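Local coordinates for protein ZmpA Glycopeptidase (Clostridium perfringens, PDB 6XSX) that is the catalytic module of a larger M60-family metalloprotease, a glycopeptidase that probably cleaves the peptide chain of glycosylated proteins, at residues Y481-S484 against T489-F492. Residues are numbered along the deposited sequence; the frame is centred on the assembly and turned at random.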
ATOM      1  N   TYR A 481     -17.636  24.319   6.808  1.00 19.90           N
ATOM      2  CA  TYR A 481     -18.422  25.510   6.527  1.00 20.69           C
ATOM      3  C   TYR A 481     -17.678  26.360   5.512  1.00 20.28           C
ATOM      4  O   TYR A 481     -16.474  26.591   5.638  1.00 20.67           O
ATOM      5  CB  TYR A 481     -18.663  26.339   7.794  1.00 20.86           C
ATOM      6  CG  TYR A 481     -19.391  25.605   8.895  1.00 20.70           C
ATOM      7  CD1 TYR A 481     -20.769  25.692   9.017  1.00 21.06           C
ATOM      8  CD2 TYR A 481     -18.707  24.811   9.804  1.00 20.51           C
ATOM      9  CE1 TYR A 481     -21.451  25.017  10.019  1.00 21.05           C
ATOM     10  CE2 TYR A 481     -19.374  24.127  10.809  1.00 21.19           C
ATOM     11  CZ  TYR A 481     -20.750  24.233  10.917  1.00 21.91           C
ATOM     12  OH  TYR A 481     -21.414  23.565  11.907  1.00 22.85           O
ATOM     13  N   GLU A 482     -18.428  26.817   4.516  1.00 20.12           N
ATOM     14  CA  GLU A 482     -17.917  27.742   3.526  1.00 21.44           C
ATOM     15  C   GLU A 482     -18.281  29.166   3.952  1.00 23.35           C
ATOM     16  O   GLU A 482     -19.435  29.452   4.297  1.00 22.19           O
ATOM     17  CB  GLU A 482     -18.523  27.380   2.173  1.00 21.49           C
ATOM     18  CG  GLU A 482     -18.266  28.425   1.106  1.00 22.23           C
ATOM     19  CD  GLU A 482     -19.187  28.260  -0.084  1.00 23.58           C
ATOM     20  OE1 GLU A 482     -20.364  28.659   0.032  1.00 23.67           O
ATOM     21  OE2 GLU A 482     -18.731  27.694  -1.107  1.00 25.23           O
ATOM     22  N   ILE A 483     -17.285  30.058   3.888  1.00 24.11           N
ATOM     23  CA  ILE A 483     -17.446  31.436   4.324  1.00 24.33           C
ATOM     24  C   ILE A 483     -17.386  32.346   3.101  1.00 25.39           C
ATOM     25  O   ILE A 483     -16.398  32.335   2.373  1.00 27.27           O
ATOM     26  CB  ILE A 483     -16.375  31.820   5.371  1.00 24.08           C
ATOM     27  CG1 ILE A 483     -16.384  30.872   6.574  1.00 22.90           C
ATOM     28  CG2 ILE A 483     -16.538  33.275   5.801  1.00 24.14           C
ATOM     29  CD1 ILE A 483     -15.435  29.700   6.443  1.00 22.36           C
ATOM     30  N   SER A 484     -18.452  33.130   2.902  1.00 26.75           N
ATOM     31  CA  SER A 484     -18.505  34.161   1.877  1.00 30.29           C
ATOM     32  C   SER A 484     -18.533  35.541   2.530  1.00 32.59           C
ATOM     33  O   SER A 484     -19.072  35.696   3.623  1.00 32.73           O
ATOM     34  CB  SER A 484     -19.696  33.969   0.974  1.00 29.31           C
ATOM     35  OG  SER A 484     -19.470  32.884   0.094  1.00 29.36           O
ATOM     36  N   THR A 489     -16.669  34.098  -2.137  1.00 34.21           N
ATOM     37  CA  THR A 489     -16.217  33.011  -1.280  1.00 34.01           C
ATOM     38  C   THR A 489     -14.809  33.325  -0.783  1.00 33.39           C
ATOM     39  O   THR A 489     -13.915  33.574  -1.591  1.00 36.38           O
ATOM     40  CB  THR A 489     -16.207  31.680  -2.046  1.00 35.48           C
ATOM     41  OG1 THR A 489     -17.455  31.540  -2.724  1.00 39.24           O
ATOM     42  CG2 THR A 489     -15.983  30.475  -1.158  1.00 35.69           C
ATOM     43  N   ILE A 490     -14.604  33.316   0.541  1.00 30.60           N
ATOM     44  CA  ILE A 490     -13.298  33.698   1.060  1.00 30.99           C
ATOM     45  C   ILE A 490     -12.639  32.539   1.803  1.00 30.41           C
ATOM     46  O   ILE A 490     -11.471  32.648   2.160  1.00 27.71           O
ATOM     47  CB  ILE A 490     -13.356  34.970   1.931  1.00 31.46           C
ATOM     48  CG1 ILE A 490     -14.332  34.813   3.100  1.00 31.98           C
ATOM     49  CG2 ILE A 490     -13.658  36.198   1.081  1.00 31.40           C
ATOM     50  CD1 ILE A 490     -14.045  35.742   4.259  1.00 32.45           C
ATOM     51  N   GLY A 491     -13.381  31.451   2.057  1.00 28.56           N
ATOM     52  CA  GLY A 491     -12.782  30.322   2.752  1.00 25.54           C
ATOM     53  C   GLY A 491     -13.715  29.120   2.878  1.00 25.77           C
ATOM     54  O   GLY A 491     -14.911  29.193   2.585  1.00 26.14           O
ATOM     55  N   PHE A 492     -13.123  28.008   3.318  1.00 24.67           N
ATOM     56  CA  PHE A 492     -13.833  26.828   3.773  1.00 23.05           C
ATOM     57  C   PHE A 492     -12.968  26.135   4.813  1.00 22.49           C
ATOM     58  O   PHE A 492     -11.790  25.878   4.570  1.00 22.26           O
ATOM     59  CB  PHE A 492     -14.084  25.837   2.633  1.00 22.27           C
ATOM     60  CG  PHE A 492     -14.805  24.579   3.054  1.00 22.45           C
ATOM     61  CD1 PHE A 492     -14.112  23.504   3.595  1.00 23.13           C
ATOM     62  CD2 PHE A 492     -16.180  24.464   2.899  1.00 22.49           C
ATOM     63  CE1 PHE A 492     -14.774  22.342   3.975  1.00 22.89           C
ATOM     64  CE2 PHE A 492     -16.843  23.302   3.277  1.00 22.63           C
ATOM     65  CZ  PHE A 492     -16.140  22.243   3.812  1.00 22.76           C
TER
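Ile483 O takes two backbone N-H groups at once: Ile490 N at 2.7 Å, nearly straight at 168°, and Gly491 N at 3.2 Å, more bent. Both donors lie in the plane of that carbonyl. In return, Ile483 N gives a straight bond of 2.8 Å to Gly491 O, coming in from above the plane of the acceptor carbonyl. Two residues facing one is the classic beta bulge, here in the antiparallel hairpin of strands 478-485 and 488-493, the latter at the edge of the small C-terminal sheet, and it shifts the register so that Ser484 faces Thr489 as a non-hydrogen-bonded pair. The methyl Ile483 CG2 meets Ile490 CG1 at 3.8 Å, and Phe498 touches both isoleucines. On the face shared by Glu482, Thr489 and Phe492, with CG anti to the backbone N (chi1 179°), the Phe492 ring is carried over the Tyr481 backbone, with Tyr481 N 3.7 Å above the ring plane near its rim. The side chains of Glu482 and Thr489 cross at about a right angle, Glu482 CG lying 3.8 Å from Thr489 CG2. Farther out, Lys430 and Tyr433 hold Glu482 OE2 by a salt bridge and a hydrogen bond, Tyr433 stacks on Phe492, and Thr489 OG1 hydrogen-bonds Asp333.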